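Local structure of putative lipoprotein (Bacteroides fragilis, 3NQI) at residues I141-E144 with L145-T149; I199-E202 with Y203-S207. The protein is of unknown function but is a putative lipoprotein of Bacteroides fragilis, classed tentatively among lipid-binding proteins. All coordinates share one frame; numbering follows the deposited sequence. Where two conformers were deposited one is given.

Contacts 1 and 2 are two separate local arrangements, one at the end of a helix and one within a helix. Contact 1 closes helix 138-145 and leads into strand 148-155. Contact 2 lies later in the chain, within helix 197-207. Their centres are 32 Å apart, on opposite sides of the chain's centre. Their nearest atoms are about 15 Å apart, so they do not touch. Strand 165-174 links them indirectly: Y172 on it bonds H148 of contact 1, and L166 packs on contact 2. Cadmium ions lie near both. In contact 1 the side chain of K142 is about 9 Å from a bound cadmium ion. In contact 2 the side chain of Y203 is about 6 Å from a bound cadmium ion.

Contact 1. Residues I141-E144 with L145-T149; sequences IKNE and LAKHT
The chi1 of E144 (171°) sends CG out opposite the backbone N, and the chain then bends at chi2. This turns the carboxylate toward H148. H148 NE2 gives a hydrogen bond of 2.9 Å to E144 OE2, almost straight at 176°. The oxygen lies in the plane of the ring, but the nitrogen comes from above the carboxylate plane, with the two planes 80° apart. E144 OE2 also takes the backbone N of K133 and a salt bridge from R184. Three donors on one oxygen would probably favour the charged carboxylate. H148 ND1 bonds to Y172 OH, so both ring nitrogens are held.

The backbone changes pitch here. L145 N bonds to I141 O at 2.9 Å and A146 N to K142 O at 3.2 Å, but K147 N turns back to E144 O at 3.0 Å. A type I turn from L145 to H148 overlaps this, with H148 N bonded to L145 O. I141 CG2 and L145 CD1 lie side by side, 4.1 Å apart. K147 NZ reaches E175 O instead of E144.

The turn joins helix 138-145 to strand 148-155. On strand 123-132, V132 touches E144 and H148. Y130 touches L145, and its ring meets that of H148.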
# COMPACT_ATOMS: atom_id res chain seq x y z
N ILE A 141 -9.90 -16.23 -7.99
CA ILE A 141 -8.71 -15.52 -7.64
C ILE A 141 -9.08 -14.09 -7.25
O ILE A 141 -8.61 -13.58 -6.20
CB ILE A 141 -7.67 -15.54 -8.81
CG1 ILE A 141 -7.11 -16.94 -9.00
CG2 ILE A 141 -6.53 -14.57 -8.56
CD1 ILE A 141 -6.29 -17.11 -10.30
N LYS A 142 -9.94 -13.47 -8.04
CA LYS A 142 -10.37 -12.10 -7.79
C LYS A 142 -11.14 -12.03 -6.49
O LYS A 142 -10.88 -11.12 -5.68
CB LYS A 142 -11.22 -11.51 -8.91
CG LYS A 142 -10.47 -11.18 -10.19
CD LYS A 142 -11.50 -10.78 -11.27
CE LYS A 142 -10.88 -10.54 -12.64
NZ LYS A 142 -11.94 -10.16 -13.63
N ASN A 143 -12.04 -12.99 -6.29
CA ASN A 143 -12.84 -13.06 -5.03
C ASN A 143 -11.96 -13.27 -3.76
O ASN A 143 -12.29 -12.71 -2.67
CB ASN A 143 -13.90 -14.12 -5.15
CG ASN A 143 -14.79 -14.19 -3.93
OD1 ASN A 143 -15.50 -13.25 -3.60
ND2 ASN A 143 -14.71 -15.30 -3.24
N GLU A 144 -10.92 -14.10 -3.90
CA GLU A 144 -9.99 -14.43 -2.85
C GLU A 144 -9.20 -13.19 -2.49
O GLU A 144 -9.08 -12.87 -1.31
CB GLU A 144 -9.01 -15.53 -3.28
CG GLU A 144 -7.84 -15.85 -2.36
CD GLU A 144 -8.17 -16.10 -0.90
OE1 GLU A 144 -9.32 -16.38 -0.52
OE2 GLU A 144 -7.26 -16.03 -0.07
N LEU A 145 -8.67 -12.51 -3.49
CA LEU A 145 -7.89 -11.27 -3.25
C LEU A 145 -8.69 -10.21 -2.51
O LEU A 145 -8.14 -9.53 -1.61
CB LEU A 145 -7.28 -10.76 -4.56
CG LEU A 145 -6.14 -11.58 -5.22
CD1 LEU A 145 -5.80 -11.01 -6.59
CD2 LEU A 145 -4.87 -11.70 -4.34
N ALA A 146 -9.98 -10.10 -2.81
CA ALA A 146 -10.90 -9.16 -2.14
C ALA A 146 -11.12 -9.44 -0.66
O ALA A 146 -11.63 -8.61 0.03
CB ALA A 146 -12.26 -9.15 -2.82
N LYS A 147 -10.83 -10.66 -0.20
CA LYS A 147 -10.95 -10.97 1.22
C LYS A 147 -9.88 -10.33 2.11
O LYS A 147 -10.01 -10.36 3.32
CB LYS A 147 -10.89 -12.48 1.42
CG LYS A 147 -12.12 -13.22 0.92
CD LYS A 147 -12.06 -14.73 1.24
CE LYS A 147 -13.40 -15.43 0.94
NZ LYS A 147 -14.51 -15.26 1.97
N HIS A 148 -8.77 -9.88 1.53
CA HIS A 148 -7.66 -9.39 2.30
C HIS A 148 -7.67 -7.88 2.35
O HIS A 148 -7.54 -7.24 1.31
CB HIS A 148 -6.36 -9.83 1.62
CG HIS A 148 -6.23 -11.33 1.53
ND1 HIS A 148 -5.53 -12.07 2.46
CD2 HIS A 148 -6.77 -12.22 0.66
CE1 HIS A 148 -5.63 -13.36 2.15
NE2 HIS A 148 -6.40 -13.48 1.08
N THR A 149 -7.74 -7.33 3.54
CA THR A 149 -7.72 -5.87 3.70
C THR A 149 -6.60 -5.49 4.64
O THR A 149 -6.42 -6.12 5.71
CB THR A 149 -9.07 -5.29 4.19
OG1 THR A 149 -9.39 -5.85 5.43
CG2 THR A 149 -10.23 -5.54 3.17

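Contact 2. Residues I199-E202 with Y203-S207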
# COMPACT_ATOMS: atom_id res chain seq x y z
N ILE A 199 -4.30 11.81 8.21
CA ILE A 199 -3.53 11.31 9.34
C ILE A 199 -2.51 12.37 9.76
O ILE A 199 -2.37 12.68 10.95
CB ILE A 199 -2.76 10.01 9.04
CG1 ILE A 199 -3.66 8.92 8.44
CG2 ILE A 199 -2.13 9.52 10.31
CD1 ILE A 199 -5.00 8.81 9.06
N LEU A 200 -1.79 12.91 8.76
CA LEU A 200 -0.80 13.96 9.00
C LEU A 200 -1.42 15.20 9.64
O LEU A 200 -0.82 15.77 10.53
CB LEU A 200 -0.01 14.29 7.74
CG LEU A 200 0.97 13.20 7.25
CD1 LEU A 200 1.41 13.39 5.76
CD2 LEU A 200 2.21 13.14 8.16
N ARG A 201 -2.62 15.59 9.20
CA ARG A 201 -3.32 16.74 9.74
C ARG A 201 -3.57 16.54 11.26
O ARG A 201 -3.30 17.44 12.06
CB ARG A 201 -4.63 16.97 8.99
CG ARG A 201 -5.20 18.35 9.13
CD ARG A 201 -6.66 18.43 8.70
NE ARG A 201 -7.41 17.27 9.16
CZ ARG A 201 -7.81 17.04 10.41
NH1 ARG A 201 -7.54 17.86 11.39
NH2 ARG A 201 -8.46 15.92 10.67
N GLU A 202 -4.08 15.36 11.63
CA GLU A 202 -4.36 15.04 13.04
C GLU A 202 -3.10 14.94 13.88
O GLU A 202 -3.07 15.41 14.99
CB GLU A 202 -5.20 13.76 13.20
CG GLU A 202 -6.67 14.05 12.98
CD GLU A 202 -7.27 14.91 14.09
OE1 GLU A 202 -7.64 14.37 15.14
OE2 GLU A 202 -7.35 16.13 13.99
N TYR A 203 -2.05 14.40 13.29
CA TYR A 203 -0.76 14.31 13.93
C TYR A 203 -0.20 15.71 14.24
O TYR A 203 0.34 15.99 15.33
CB TYR A 203 0.21 13.53 13.01
CG TYR A 203 1.63 13.86 13.33
CD1 TYR A 203 2.30 13.23 14.39
CD2 TYR A 203 2.29 14.88 12.64
CE1 TYR A 203 3.59 13.60 14.70
CE2 TYR A 203 3.58 15.24 12.95
CZ TYR A 203 4.24 14.59 13.96
OH TYR A 203 5.55 14.97 14.29
N THR A 204 -0.32 16.62 13.28
CA THR A 204 0.05 18.00 13.50
C THR A 204 -0.74 18.68 14.61
O THR A 204 -0.17 19.42 15.42
CB THR A 204 -0.03 18.84 12.17
OG1 THR A 204 1.06 18.44 11.33
CG2 THR A 204 0.04 20.35 12.44
N LEU A 205 -2.05 18.47 14.63
CA LEU A 205 -2.86 19.11 15.65
C LEU A 205 -2.52 18.61 17.06
O LEU A 205 -2.51 19.41 17.98
CB LEU A 205 -4.34 18.94 15.40
CG LEU A 205 -4.86 19.78 14.24
CD1 LEU A 205 -6.23 19.28 13.91
CD2 LEU A 205 -4.85 21.27 14.54
N LYS A 206 -2.20 17.33 17.22
CA LYS A 206 -1.92 16.76 18.56
C LYS A 206 -0.47 16.97 18.98
O LYS A 206 -0.20 17.17 20.13
CB LYS A 206 -2.22 15.26 18.59
CG LYS A 206 -3.59 14.82 18.15
CD LYS A 206 -4.68 15.15 19.12
CE LYS A 206 -5.93 14.33 18.75
NZ LYS A 206 -7.17 14.76 19.47
N SER A 207 0.48 16.91 18.05
CA SER A 207 1.88 17.08 18.37
C SER A 207 2.40 18.54 18.35
O SER A 207 3.43 18.86 18.99
CB SER A 207 2.74 16.26 17.41
OG SER A 207 2.71 16.82 16.12
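E202 meets L205 on one side of the helix, with E202 OE2 3.3 Å from L205 CD1. R201 is modelled in two conformers. In the one given here its guanidinium lies near the same methyl, but so close an approach is doubtful. In this conformer R201 NH1 also makes a salt bridge to E202 OE2, 3.1 Å. That bond is bent, at 137°. NH1 meets the oxygen on its anti side, 18° out of the carboxylate plane.

Torsions bring these groups together. E202 folds at chi2, and the given R201 chain bends at chi3, 41°. E202 OE1 also faces K206, but K206 NZ is 4.4 Å from it, beyond a salt bridge.

The backbone sets the spacing. Y203, T204, L205 and K206 each give an N-H to the carbonyl four residues earlier. Y203 O takes two donors from S207, its N at 2.9 Å and its OG at 2.6 Å, from opposite faces of the carbonyl plane. S207 OG also lies over one face of the Y203 ring, offset toward the rim.

Farther out, S207 OG bonds Q209 N and T204 OG1 bonds Q209 O, so Q209 meets the helix end twice. Y203 OH bonds to D163 O. Y203 thus belongs to the second shell of the cadmium site formed by D163 and I165. I199, L200 and Y203 pack on L166 of strand 165-174.

This is a regular alpha-helix, with i to i+4 bonds and a serine bonding back to the carbonyl one turn earlier. Its apolar side rests on a beta strand and its other side carries charged residues, as in an amphipathic helix.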